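Local atomic coordinates of uncharacterized protein (Bacteroides ovatus, PDB entry 4DQA), a protein that is of unknown function but probably binds carbohydrate, joining a BT_3987-like N-terminal domain to a concanavalin A-like lectin/glucanase domain. Residues Ala167-Asp172 with Gly281-Val286; Asn221-Val226 with Ala350-Asn355; Tyr316-Ser321 with Asn341-Lys346; Leu175-Ile180 with Gly275-His280. One frame throughout, in Å; residues are numbered along the deposited sequence.

Interaction 1. Residues Ala167-Asp172 with Gly281-Val286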
loop_
_atom_site.group_PDB
_atom_site.type_symbol
_atom_site.label_atom_id
_atom_site.label_comp_id
_atom_site.label_asym_id
_atom_site.label_seq_id
_atom_site.Cartn_x
_atom_site.Cartn_y
_atom_site.Cartn_z
ATOM N N ALA A 167 -3.597 -8.861 -7.683
ATOM C CA ALA A 167 -2.162 -8.830 -7.982
ATOM C C ALA A 167 -1.836 -7.626 -8.826
ATOM O O ALA A 167 -2.680 -7.124 -9.590
ATOM C CB ALA A 167 -1.752 -10.057 -8.739
ATOM N N LEU A 168 -0.586 -7.188 -8.739
ATOM C CA LEU A 168 0.018 -6.330 -9.764
ATOM C C LEU A 168 0.672 -7.265 -10.774
ATOM O O LEU A 168 1.430 -8.181 -10.399
ATOM C CB LEU A 168 1.082 -5.404 -9.179
ATOM C CG LEU A 168 0.554 -4.348 -8.227
ATOM C CD1 LEU A 168 1.679 -3.804 -7.326
ATOM C CD2 LEU A 168 -0.144 -3.213 -8.960
ATOM N N ILE A 169 0.390 -7.037 -12.057
ATOM C CA ILE A 169 0.938 -7.864 -13.131
ATOM C C ILE A 169 1.496 -7.005 -14.247
ATOM O O ILE A 169 1.088 -5.880 -14.486
ATOM C CB ILE A 169 -0.111 -8.844 -13.732
ATOM C CG1 ILE A 169 -1.217 -8.078 -14.457
ATOM C CG2 ILE A 169 -0.657 -9.740 -12.633
ATOM C CD1 ILE A 169 -2.144 -8.999 -15.236
ATOM N N ASN A 170 2.473 -7.591 -14.934
ATOM C CA ASN A 170 3.102 -6.984 -16.094
ATOM C C ASN A 170 3.420 -8.105 -17.055
ATOM O O ASN A 170 4.271 -8.951 -16.786
ATOM C CB ASN A 170 4.369 -6.237 -15.683
ATOM C CG ASN A 170 4.969 -5.446 -16.816
ATOM O OD1 ASN A 170 4.979 -5.900 -17.953
ATOM N ND2 ASN A 170 5.434 -4.236 -16.522
ATOM N N VAL A 171 2.698 -8.135 -18.168
ATOM C CA VAL A 171 2.773 -9.251 -19.098
ATOM C C VAL A 171 3.876 -9.052 -20.137
ATOM O O VAL A 171 3.931 -8.012 -20.808
ATOM C CB VAL A 171 1.428 -9.392 -19.837
ATOM C CG1 VAL A 171 1.455 -10.571 -20.780
ATOM C CG2 VAL A 171 0.298 -9.559 -18.851
ATOM N N ASP A 172 4.736 -10.064 -20.288
ATOM C CA ASP A 172 5.755 -10.033 -21.323
ATOM C C ASP A 172 5.162 -10.322 -22.704
ATOM O O ASP A 172 5.483 -9.647 -23.703
ATOM C CB ASP A 172 6.875 -11.034 -21.025
ATOM C CG ASP A 172 7.809 -10.575 -19.909
ATOM O OD1 ASP A 172 7.986 -9.359 -19.718
ATOM O OD2 ASP A 172 8.401 -11.450 -19.253
ATOM N N GLY A 281 5.673 -13.109 -17.582
ATOM C CA GLY A 281 5.704 -11.726 -17.115
ATOM C C GLY A 281 6.119 -11.664 -15.673
ATOM O O GLY A 281 6.757 -12.583 -15.168
ATOM N N LYS A 282 5.792 -10.561 -15.028
ATOM C CA LYS A 282 6.116 -10.355 -13.631
ATOM C C LYS A 282 4.861 -10.153 -12.806
ATOM O O LYS A 282 3.846 -9.645 -13.306
ATOM C CB LYS A 282 7.027 -9.147 -13.465
ATOM C CG LYS A 282 8.372 -9.279 -14.150
ATOM C CD LYS A 282 9.150 -7.975 -13.979
ATOM C CE LYS A 282 10.479 -7.962 -14.668
ATOM N NZ LYS A 282 10.285 -7.907 -16.150
HETATM N N MSE A 283 4.932 -10.520 -11.531
HETATM C CA MSE A 283 3.860 -10.256 -10.593
HETATM C C MSE A 283 4.437 -9.643 -9.331
HETATM O O MSE A 283 5.588 -9.868 -8.972
HETATM C CB MSE A 283 3.082 -11.510 -10.188
HETATM C CG MSE A 283 2.506 -12.256 -11.375
HETATM SE SE MSE A 283 1.150 -13.507 -10.745
HETATM C CE MSE A 283 1.205 -14.774 -12.212
ATOM N N SER A 284 3.579 -8.916 -8.651
ATOM C CA SER A 284 3.908 -8.276 -7.381
ATOM C C SER A 284 2.641 -8.185 -6.564
ATOM O O SER A 284 1.542 -8.069 -7.099
ATOM C CB SER A 284 4.475 -6.898 -7.666
ATOM O OG SER A 284 4.640 -6.102 -6.492
ATOM N N GLU A 285 2.767 -8.214 -5.242
ATOM C CA GLU A 285 1.618 -7.948 -4.363
ATOM C C GLU A 285 0.435 -8.859 -4.676
ATOM O O GLU A 285 -0.719 -8.415 -4.827
ATOM C CB GLU A 285 1.200 -6.481 -4.415
ATOM C CG GLU A 285 2.243 -5.534 -3.926
ATOM C CD GLU A 285 2.550 -5.735 -2.454
ATOM O OE1 GLU A 285 1.602 -5.673 -1.639
ATOM O OE2 GLU A 285 3.726 -6.006 -2.106
ATOM N N VAL A 286 0.740 -10.141 -4.730
ATOM C CA VAL A 286 -0.258 -11.183 -5.001
ATOM C C VAL A 286 -0.966 -11.569 -3.714
ATOM O O VAL A 286 -0.309 -11.913 -2.728
ATOM C CB VAL A 286 0.430 -12.423 -5.578
ATOM C CG1 VAL A 286 -0.550 -13.560 -5.788
ATOM C CG2 VAL A 286 1.159 -12.096 -6.873
HETATM O O HOH W 1 7.110 -8.245 -17.320
HETATM O O HOH W 2 9.782 -10.630 -17.051
#
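K282 N donates to the carbonyl oxygen N170 O at 2.8 Å. The bond belongs to an antiparallel strand pair in a sheet of the concanavalin A-like β-sandwich. N170 and K282 form one hydrogen-bonded pair, L168 and S284 the next, with L168 N to S284 O at 2.8 Å. Between them I169 and M283, a non-hydrogen-bonded pair, turn apolar chains to the opposite face, where I169 CG2 lies 4.2 Å from CG of M283, a selenomethionine; the M283 side chain also touches I266. G281 suits its place because a β-carbon there would collide with N170 O; G281 CA already stands 3.1 Å from N170 O. The bridges between the strands run from V171 and G281 to L168 and S284. Beyond them, E285 and V286 both face Y316 of the next strand, 312-316, a G1 bulge. The E285 carboxylate is taken by Y315, R287 and K317, while its aliphatic part lies beside L168. At the opposite end, D172 OD1 and K282 NZ are 4.5 Å apart, too far for a salt bridge, and a water joins the two charges, donating to D172 OD2 at 2.7 Å and accepting from K282 NZ.

Interaction 2. Residues Asn221-Val226 with Ala350-Asn355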
loop_
_atom_site.group_PDB
_atom_site.type_symbol
_atom_site.label_atom_id
_atom_site.label_comp_id
_atom_site.label_asym_id
_atom_site.label_seq_id
_atom_site.Cartn_x
_atom_site.Cartn_y
_atom_site.Cartn_z
ATOM N N ASN A 221 4.042 -5.188 -21.293
ATOM C CA ASN A 221 5.057 -4.242 -20.838
ATOM C C ASN A 221 4.430 -3.035 -20.145
ATOM O O ASN A 221 4.878 -1.900 -20.329
ATOM C CB ASN A 221 5.942 -3.783 -22.009
ATOM C CG ASN A 221 7.196 -3.045 -21.548
ATOM O OD1 ASN A 221 7.758 -3.337 -20.489
ATOM N ND2 ASN A 221 7.632 -2.083 -22.339
ATOM N N ARG A 222 3.383 -3.303 -19.359
ATOM C CA ARG A 222 2.670 -2.273 -18.609
ATOM C C ARG A 222 2.206 -2.902 -17.302
ATOM O O ARG A 222 1.641 -4.004 -17.301
ATOM C CB ARG A 222 1.476 -1.778 -19.425
ATOM C CG ARG A 222 0.628 -0.799 -18.705
ATOM C CD ARG A 222 -0.248 -0.059 -19.636
ATOM N NE ARG A 222 -1.231 0.687 -18.868
ATOM C CZ ARG A 222 -2.143 1.481 -19.399
ATOM N NH1 ARG A 222 -2.183 1.655 -20.718
ATOM N NH2 ARG A 222 -3.007 2.096 -18.606
ATOM N N TRP A 223 2.424 -2.211 -16.185
ATOM C CA TRP A 223 1.861 -2.667 -14.919
ATOM C C TRP A 223 0.369 -2.365 -14.838
ATOM O O TRP A 223 -0.062 -1.261 -15.145
ATOM C CB TRP A 223 2.566 -2.022 -13.733
ATOM C CG TRP A 223 3.918 -2.598 -13.490
ATOM C CD1 TRP A 223 5.128 -2.055 -13.836
ATOM C CD2 TRP A 223 4.196 -3.864 -12.892
ATOM N NE1 TRP A 223 6.136 -2.920 -13.477
ATOM C CE2 TRP A 223 5.586 -4.040 -12.915
ATOM C CE3 TRP A 223 3.399 -4.868 -12.330
ATOM C CZ2 TRP A 223 6.193 -5.187 -12.384
ATOM C CZ3 TRP A 223 4.003 -5.991 -11.808
ATOM C CH2 TRP A 223 5.391 -6.151 -11.854
ATOM N N TYR A 224 -0.381 -3.372 -14.388
ATOM C CA TYR A 224 -1.791 -3.245 -14.055
ATOM C C TYR A 224 -2.050 -3.829 -12.687
ATOM O O TYR A 224 -1.478 -4.873 -12.333
ATOM C CB TYR A 224 -2.651 -4.036 -15.027
ATOM C CG TYR A 224 -2.691 -3.559 -16.452
ATOM C CD1 TYR A 224 -3.565 -2.577 -16.839
ATOM C CD2 TYR A 224 -1.866 -4.120 -17.417
ATOM C CE1 TYR A 224 -3.619 -2.156 -18.155
ATOM C CE2 TYR A 224 -1.903 -3.722 -18.714
ATOM C CZ TYR A 224 -2.779 -2.743 -19.094
ATOM O OH TYR A 224 -2.830 -2.367 -20.429
ATOM N N HIS A 225 -2.946 -3.211 -11.931
ATOM C CA HIS A 225 -3.501 -3.894 -10.775
ATOM C C HIS A 225 -4.767 -4.609 -11.209
ATOM O O HIS A 225 -5.638 -3.983 -11.844
ATOM C CB HIS A 225 -3.818 -2.919 -9.651
ATOM C CG HIS A 225 -4.226 -3.604 -8.394
ATOM N ND1 HIS A 225 -5.542 -3.711 -7.988
ATOM C CD2 HIS A 225 -3.486 -4.239 -7.448
ATOM C CE1 HIS A 225 -5.592 -4.390 -6.856
ATOM N NE2 HIS A 225 -4.359 -4.719 -6.506
ATOM N N VAL A 226 -4.868 -5.889 -10.904
ATOM C CA VAL A 226 -6.029 -6.674 -11.296
ATOM C C VAL A 226 -6.631 -7.331 -10.070
ATOM O O VAL A 226 -5.922 -7.743 -9.160
ATOM C CB VAL A 226 -5.717 -7.719 -12.373
ATOM C CG1 VAL A 226 -5.127 -7.045 -13.640
ATOM C CG2 VAL A 226 -4.795 -8.804 -11.869
ATOM N N ALA A 350 12.286 0.934 -13.317
ATOM C CA ALA A 350 11.711 2.057 -12.608
ATOM C C ALA A 350 10.698 1.510 -11.625
ATOM O O ALA A 350 10.246 0.385 -11.800
ATOM C CB ALA A 350 11.010 2.981 -13.579
ATOM N N PRO A 351 10.325 2.294 -10.599
ATOM C CA PRO A 351 9.293 1.829 -9.665
ATOM C C PRO A 351 7.984 1.551 -10.402
ATOM O O PRO A 351 7.683 2.201 -11.422
ATOM C CB PRO A 351 9.130 2.997 -8.690
ATOM C CG PRO A 351 10.378 3.792 -8.830
ATOM C CD PRO A 351 10.891 3.598 -10.202
ATOM N N ILE A 352 7.223 0.607 -9.884
ATOM C CA ILE A 352 5.949 0.260 -10.482
ATOM C C ILE A 352 5.065 1.492 -10.606
ATOM O O ILE A 352 4.853 2.233 -9.632
ATOM C CB ILE A 352 5.205 -0.840 -9.686
ATOM C CG1 ILE A 352 5.930 -2.163 -9.808
ATOM C CG2 ILE A 352 3.733 -0.962 -10.163
ATOM C CD1 ILE A 352 5.221 -3.363 -9.180
ATOM N N ALA A 353 4.561 1.709 -11.813
ATOM C CA ALA A 353 3.650 2.807 -12.125
ATOM C C ALA A 353 2.546 2.222 -12.985
ATOM O O ALA A 353 2.823 1.470 -13.910
ATOM C CB ALA A 353 4.371 3.933 -12.885
ATOM N N ILE A 354 1.294 2.530 -12.662
ATOM C CA ILE A 354 0.184 2.029 -13.462
ATOM C C ILE A 354 -0.395 3.083 -14.383
ATOM O O ILE A 354 -1.274 2.779 -15.179
ATOM C CB ILE A 354 -0.919 1.395 -12.609
ATOM C CG1 ILE A 354 -1.440 2.402 -11.595
ATOM C CG2 ILE A 354 -0.382 0.160 -11.905
ATOM C CD1 ILE A 354 -2.760 1.992 -10.973
ATOM N N ASN A 355 0.146 4.296 -14.315
ATOM C CA ASN A 355 -0.160 5.339 -15.288
ATOM C C ASN A 355 1.134 5.992 -15.738
ATOM O O ASN A 355 2.186 5.763 -15.141
ATOM C CB ASN A 355 -1.073 6.412 -14.697
ATOM C CG ASN A 355 -2.461 5.905 -14.450
ATOM O OD1 ASN A 355 -3.225 5.636 -15.387
ATOM N ND2 ASN A 355 -2.784 5.727 -13.205
ATOM O OXT ASN A 355 1.151 6.772 -16.686
HETATM O O HOH W 3 -1.836 0.392 -16.188
HETATM O O HOH W 4 3.880 0.313 -16.339
HETATM O O HOH W 5 8.397 -0.678 -13.571
#
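I352 stands over the indole of W223 and crosses it at about a right angle, a CH-π contact by which the C-terminal tail of the chain packs on strand 223-231 of the concanavalin A-like domain. The I352 CD1 methyl sits 3.6 Å from the centroid of the six-membered W223 ring, only 3° off its normal. Behind it, I352 CG1 lies 3.6 Å from W223 CE2, and I352 CG2 reaches the five-membered part at W223 CG, so the branched isoleucine spreads over both rings of one face. An extended aliphatic chain with a β-branch fits a flat, wide indole well. L168, N170 and K282, from the neighbouring strands, also touch W223.

I354 makes a different approach. Its CG1 takes the crowded position between N and the carbonyl carbon (chi1 58°), while I354 CG2, anti to that carbon, rests against the backbone 3.6 Å from W223 O. Polar backbone atoms of the two segments are bridged by waters. One water accepts from W223 N and donates to A353 O, which itself lies at the edge of the indole. Another lies in the plane of the R222 guanidinium at its edge: it accepts from R222 NE at 2.8 Å and donates to W223 O and, at 2.7 Å, to I354 O.

Interaction 3. Residues Tyr316-Ser321 with Asn341-Lys346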
loop_
_atom_site.group_PDB
_atom_site.type_symbol
_atom_site.label_atom_id
_atom_site.label_comp_id
_atom_site.label_asym_id
_atom_site.label_seq_id
_atom_site.Cartn_x
_atom_site.Cartn_y
_atom_site.Cartn_z
ATOM N N TYR A 316 1.945 -12.791 -1.268
ATOM C CA TYR A 316 3.296 -12.804 -1.771
ATOM C C TYR A 316 3.629 -11.436 -2.337
ATOM O O TYR A 316 3.100 -11.039 -3.386
ATOM C CB TYR A 316 3.467 -13.854 -2.879
ATOM C CG TYR A 316 3.488 -15.285 -2.384
ATOM C CD1 TYR A 316 4.543 -15.747 -1.603
ATOM C CD2 TYR A 316 2.447 -16.162 -2.661
ATOM C CE1 TYR A 316 4.567 -17.053 -1.139
ATOM C CE2 TYR A 316 2.465 -17.467 -2.223
ATOM C CZ TYR A 316 3.525 -17.912 -1.436
ATOM O OH TYR A 316 3.566 -19.206 -0.973
ATOM N N LYS A 317 4.540 -10.727 -1.679
ATOM C CA LYS A 317 5.001 -9.440 -2.199
ATOM C C LYS A 317 5.832 -9.634 -3.467
ATOM O O LYS A 317 5.727 -8.852 -4.406
ATOM C CB LYS A 317 5.824 -8.689 -1.147
ATOM C CG LYS A 317 4.995 -8.364 0.085
ATOM C CD LYS A 317 5.721 -7.495 1.134
ATOM C CE LYS A 317 5.975 -6.067 0.644
ATOM N NZ LYS A 317 4.694 -5.314 0.375
ATOM N N LEU A 318 6.659 -10.666 -3.457
ATOM C CA LEU A 318 7.629 -10.960 -4.530
ATOM C C LEU A 318 8.620 -9.812 -4.768
ATOM O O LEU A 318 8.937 -9.474 -5.902
ATOM C CB LEU A 318 6.928 -11.428 -5.829
ATOM C CG LEU A 318 5.946 -12.559 -5.640
ATOM C CD1 LEU A 318 5.290 -12.911 -6.964
ATOM C CD2 LEU A 318 6.577 -13.788 -5.018
ATOM N N ASP A 319 9.086 -9.236 -3.667
ATOM C CA ASP A 319 10.076 -8.183 -3.694
ATOM C C ASP A 319 11.399 -8.613 -3.094
ATOM O O ASP A 319 12.282 -7.774 -2.895
ATOM C CB ASP A 319 9.554 -6.938 -2.978
ATOM C CG ASP A 319 9.367 -7.158 -1.478
ATOM O OD1 ASP A 319 9.407 -8.322 -1.038
ATOM O OD2 ASP A 319 9.141 -6.148 -0.761
ATOM N N GLY A 320 11.537 -9.908 -2.833
ATOM C CA GLY A 320 12.743 -10.440 -2.209
ATOM C C GLY A 320 12.596 -10.668 -0.727
ATOM O O GLY A 320 13.464 -11.288 -0.105
ATOM N N SER A 321 11.534 -10.152 -0.119
ATOM C CA SER A 321 11.380 -10.308 1.326
ATOM C C SER A 321 10.821 -11.668 1.750
ATOM O O SER A 321 10.885 -11.984 2.944
ATOM C CB SER A 321 10.501 -9.191 1.891
ATOM O OG SER A 321 9.169 -9.218 1.420
ATOM N N ASN A 341 8.964 -23.976 -8.260
ATOM C CA ASN A 341 10.226 -24.190 -8.942
ATOM C C ASN A 341 11.178 -23.002 -8.862
ATOM O O ASN A 341 12.286 -23.045 -9.406
ATOM C CB ASN A 341 10.035 -24.698 -10.381
ATOM C CG ASN A 341 9.236 -23.775 -11.265
ATOM O OD1 ASN A 341 8.446 -22.956 -10.816
ATOM N ND2 ASN A 341 9.455 -23.913 -12.564
ATOM N N GLY A 342 10.762 -21.970 -8.136
ATOM C CA GLY A 342 11.642 -20.863 -7.779
ATOM C C GLY A 342 11.247 -19.592 -8.498
ATOM O O GLY A 342 11.206 -19.567 -9.714
ATOM N N ILE A 343 10.978 -18.553 -7.734
ATOM C CA ILE A 343 10.560 -17.280 -8.292
ATOM C C ILE A 343 11.748 -16.331 -8.214
ATOM O O ILE A 343 12.103 -15.826 -7.135
ATOM C CB ILE A 343 9.357 -16.710 -7.559
ATOM C CG1 ILE A 343 8.181 -17.698 -7.544
ATOM C CG2 ILE A 343 8.928 -15.401 -8.242
ATOM C CD1 ILE A 343 7.768 -18.283 -8.892
ATOM N N THR A 344 12.411 -16.099 -9.339
ATOM C CA THR A 344 13.521 -15.170 -9.375
ATOM C C THR A 344 12.998 -13.752 -9.222
ATOM O O THR A 344 12.047 -13.350 -9.926
ATOM C CB THR A 344 14.277 -15.305 -10.673
ATOM O OG1 THR A 344 14.739 -16.656 -10.788
ATOM C CG2 THR A 344 15.459 -14.357 -10.717
ATOM N N ILE A 345 13.591 -13.004 -8.307
ATOM C CA ILE A 345 13.203 -11.620 -8.028
ATOM C C ILE A 345 14.016 -10.679 -8.905
ATOM O O ILE A 345 15.249 -10.623 -8.836
ATOM C CB ILE A 345 13.346 -11.274 -6.557
ATOM C CG1 ILE A 345 12.521 -12.229 -5.695
ATOM C CG2 ILE A 345 12.886 -9.820 -6.321
ATOM C CD1 ILE A 345 11.071 -12.341 -6.063
ATOM N N LYS A 346 13.321 -9.977 -9.797
ATOM C CA LYS A 346 13.927 -9.072 -10.747
ATOM C C LYS A 346 13.881 -7.642 -10.229
ATOM O O LYS A 346 12.961 -7.278 -9.487
ATOM C CB LYS A 346 13.193 -9.172 -12.105
ATOM C CG LYS A 346 13.432 -10.513 -12.832
ATOM C CD LYS A 346 12.926 -10.486 -14.286
ATOM C CE LYS A 346 13.623 -11.515 -15.185
ATOM N NZ LYS A 346 13.016 -11.431 -16.556
#
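I345 presses its branches on the backbone of L318-G320, and this is the close part of the contact. I345 CD1 lies 3.6 Å from L318 O, and I345 CG2 comes within 3.7 Å of G320 N. CG2 stands anti to the backbone N (chi1 -57° for CG1), which directs it to the peptide between D319 and G320. Glycine suits position 320 because of its backbone: at a phi of 99° a β-carbon would be jammed against the carbonyl O of D319.

The inner side is looser. L318 CD2 and I343 CG2 are 4.3 Å apart, and both residues also pack on F145 of strand 141-146, so a shared aromatic neighbour accompanies their light mutual touch. The solvent side is polar. D319 directs its β-carbon away from strand 345-347, and D319 OD1 takes two donors from S321: the backbone N at 3.0 Å, from above the carboxylate plane, and the hydroxyl OG at 2.6 Å on the syn lone pair. The first of these bonds makes an Asx turn, for which aspartate is well suited; the S321 hydroxyl adds a second bond to the same oxygen.

These D319-S321 bonds lie within the loop, where K317 N and L318 N also bond to E322. The touch with 341-346, by contrast, is van der Waals packing of aliphatic groups, partly on backbone atoms, with little directional bonding.

Interaction 4. Residues Leu175-Ile180 with Gly275-His280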
loop_
_atom_site.group_PDB
_atom_site.type_symbol
_atom_site.label_atom_id
_atom_site.label_comp_id
_atom_site.label_asym_id
_atom_site.label_seq_id
_atom_site.Cartn_x
_atom_site.Cartn_y
_atom_site.Cartn_z
ATOM N N LEU A 175 0.102 -15.758 -24.568
ATOM C CA LEU A 175 -0.282 -16.952 -25.291
ATOM C C LEU A 175 -1.811 -17.066 -25.266
ATOM O O LEU A 175 -2.495 -16.138 -24.840
ATOM C CB LEU A 175 0.406 -18.171 -24.665
ATOM C CG LEU A 175 1.936 -18.126 -24.812
ATOM C CD1 LEU A 175 2.598 -19.338 -24.168
ATOM C CD2 LEU A 175 2.395 -18.043 -26.273
ATOM N N ASP A 176 -2.368 -18.187 -25.723
ATOM C CA ASP A 176 -3.821 -18.288 -25.850
ATOM C C ASP A 176 -4.539 -18.158 -24.507
ATOM O O ASP A 176 -5.645 -17.638 -24.432
ATOM C CB ASP A 176 -4.233 -19.643 -26.449
ATOM C CG ASP A 176 -4.067 -19.716 -27.950
ATOM O OD1 ASP A 176 -3.867 -18.676 -28.593
ATOM O OD2 ASP A 176 -4.189 -20.853 -28.490
ATOM N N ASN A 177 -3.920 -18.676 -23.448
ATOM C CA ASN A 177 -4.531 -18.750 -22.122
ATOM C C ASN A 177 -3.374 -18.642 -21.126
ATOM O O ASN A 177 -2.482 -19.503 -21.146
ATOM C CB ASN A 177 -5.286 -20.076 -22.023
ATOM C CG ASN A 177 -5.905 -20.307 -20.678
ATOM O OD1 ASN A 177 -5.372 -19.904 -19.648
ATOM N ND2 ASN A 177 -7.065 -20.972 -20.679
ATOM N N ASN A 178 -3.394 -17.599 -20.295
ATOM C CA ASN A 178 -2.288 -17.206 -19.427
ATOM C C ASN A 178 -2.788 -17.194 -17.979
ATOM O O ASN A 178 -3.615 -16.374 -17.634
ATOM C CB ASN A 178 -1.829 -15.815 -19.835
ATOM C CG ASN A 178 -1.527 -15.733 -21.320
ATOM O OD1 ASN A 178 -0.451 -16.107 -21.761
ATOM N ND2 ASN A 178 -2.504 -15.251 -22.104
ATOM N N THR A 179 -2.324 -18.131 -17.163
ATOM C CA THR A 179 -2.803 -18.264 -15.788
ATOM C C THR A 179 -2.302 -17.137 -14.899
ATOM O O THR A 179 -1.092 -16.907 -14.833
ATOM C CB THR A 179 -2.269 -19.572 -15.180
ATOM O OG1 THR A 179 -2.739 -20.656 -15.951
ATOM C CG2 THR A 179 -2.734 -19.767 -13.748
ATOM N N ILE A 180 -3.201 -16.465 -14.186
ATOM C CA ILE A 180 -2.767 -15.578 -13.098
ATOM C C ILE A 180 -2.782 -16.380 -11.816
ATOM O O ILE A 180 -1.727 -16.725 -11.296
ATOM C CB ILE A 180 -3.578 -14.311 -13.014
ATOM C CG1 ILE A 180 -3.399 -13.512 -14.301
ATOM C CG2 ILE A 180 -3.067 -13.441 -11.831
ATOM C CD1 ILE A 180 -4.380 -12.356 -14.422
ATOM N N GLY A 275 -3.187 -28.524 -20.438
ATOM C CA GLY A 275 -2.376 -27.354 -20.719
ATOM C C GLY A 275 -2.021 -26.632 -19.439
ATOM O O GLY A 275 -2.902 -26.264 -18.644
ATOM N N GLU A 276 -0.729 -26.420 -19.217
ATOM C CA GLU A 276 -0.304 -25.774 -17.977
ATOM C C GLU A 276 -0.499 -24.254 -17.999
ATOM O O GLU A 276 -0.488 -23.596 -16.950
ATOM C CB GLU A 276 1.147 -26.110 -17.647
ATOM C CG GLU A 276 1.374 -27.590 -17.435
ATOM C CD GLU A 276 2.761 -27.952 -16.920
ATOM O OE1 GLU A 276 3.719 -27.226 -17.200
ATOM O OE2 GLU A 276 2.893 -29.041 -16.330
ATOM N N ARG A 277 -0.653 -23.699 -19.195
ATOM C CA ARG A 277 -1.071 -22.313 -19.339
ATOM C C ARG A 277 -0.213 -21.322 -18.529
ATOM O O ARG A 277 -0.715 -20.462 -17.796
ATOM C CB ARG A 277 -2.562 -22.189 -19.020
ATOM C CG ARG A 277 -3.412 -23.010 -19.964
ATOM C CD ARG A 277 -4.772 -23.354 -19.390
ATOM N NE ARG A 277 -5.389 -24.403 -20.180
ATOM C CZ ARG A 277 -6.540 -24.985 -19.878
ATOM N NH1 ARG A 277 -7.260 -24.549 -18.859
ATOM N NH2 ARG A 277 -6.971 -25.987 -20.626
ATOM N N PRO A 278 1.110 -21.395 -18.713
ATOM C CA PRO A 278 1.969 -20.502 -17.932
ATOM C C PRO A 278 1.819 -19.023 -18.267
ATOM O O PRO A 278 1.659 -18.642 -19.437
ATOM C CB PRO A 278 3.381 -20.954 -18.296
ATOM C CG PRO A 278 3.237 -21.622 -19.647
ATOM C CD PRO A 278 1.875 -22.254 -19.631
ATOM N N PHE A 279 1.935 -18.203 -17.229
ATOM C CA PHE A 279 2.066 -16.779 -17.369
ATOM C C PHE A 279 3.481 -16.433 -17.743
ATOM O O PHE A 279 4.430 -17.014 -17.214
ATOM C CB PHE A 279 1.746 -16.169 -16.014
ATOM C CG PHE A 279 1.652 -14.667 -15.995
ATOM C CD1 PHE A 279 0.486 -14.050 -16.373
ATOM C CD2 PHE A 279 2.665 -13.890 -15.477
ATOM C CE1 PHE A 279 0.379 -12.659 -16.338
ATOM C CE2 PHE A 279 2.553 -12.501 -15.423
ATOM C CZ PHE A 279 1.414 -11.897 -15.847
ATOM N N HIS A 280 3.642 -15.459 -18.652
ATOM C CA HIS A 280 4.955 -14.937 -18.985
ATOM C C HIS A 280 4.994 -13.465 -18.676
ATOM O O HIS A 280 4.395 -12.649 -19.389
ATOM C CB HIS A 280 5.256 -15.163 -20.456
ATOM C CG HIS A 280 5.417 -16.608 -20.788
ATOM N ND1 HIS A 280 4.369 -17.412 -21.160
ATOM C CD2 HIS A 280 6.509 -17.407 -20.726
ATOM C CE1 HIS A 280 4.815 -18.642 -21.362
ATOM N NE2 HIS A 280 6.100 -18.671 -21.084
HETATM O O HOH W 6 0.231 -19.838 -21.465
HETATM O O HOH W 7 1.640 -14.878 -20.529
#
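The loop that leads into strand 282-289 of the concanavalin A-like domain lies along the short strand 178-180, and the join centres on R277 and T179. R277 O accepts two bonds from T179, from N at 2.9 Å and from OG1 at 2.7 Å, which reach it from opposite faces of the carbonyl plane. T179 OG1 stands anti to its own carbonyl carbon (chi1 -60°), which sets it beside N, where both can reach R277 O, a task a β-hydroxyl does well. T179 O, by contrast, is buried without a partner, with F279 CB 3.2 Å away.

The aliphatic part of R277 crosses the amide of N177, with R277 CD 3.5 Å from N177 CG and the amide and guanidinium planes 33° apart. The charged end goes on to W274 O and E184, while N177 ND2 bonds to D193. N178 closes the turn before the strand: N178 OD1 receives L175 N at 2.9 Å on an in-plane lone pair, and its ND2 serves both L175 O and I191 O. A water bridges N178 OD1 to H280 N, and another bridges N177 O to P278 O. L175 CD1 meets H280 CE1 at 3.6 Å, the two side chains crossing obliquely. A loop carbonyl taking both the N-H and the hydroxyl of one threonine, beside water-bridged backbone atoms, thus joins the irregular 275-280 connection to strand 178-180 in the concanavalin A-like domain.

Segment 167-172, in the concanavalin A-like domain, opens the loop that interaction 1 closes at 281-286. Interaction 4 lies wholly within that loop, joining 175-180 to the connection just ahead of strand 282-289; the two touch where D172 N meets H280 O. Segment 221-226 begins inside both loops but finds its partner only at 350-355, so interaction 2 crosses interactions 1 and 4. Strands 163-171 and 223-231 are neighbours, which brings interactions 1 and 2 together in one sheet. Interaction 3 closes a short loop within interaction 2 and meets interaction 1 through the E285-K317 salt bridge, tying the C-terminal part to the sheet.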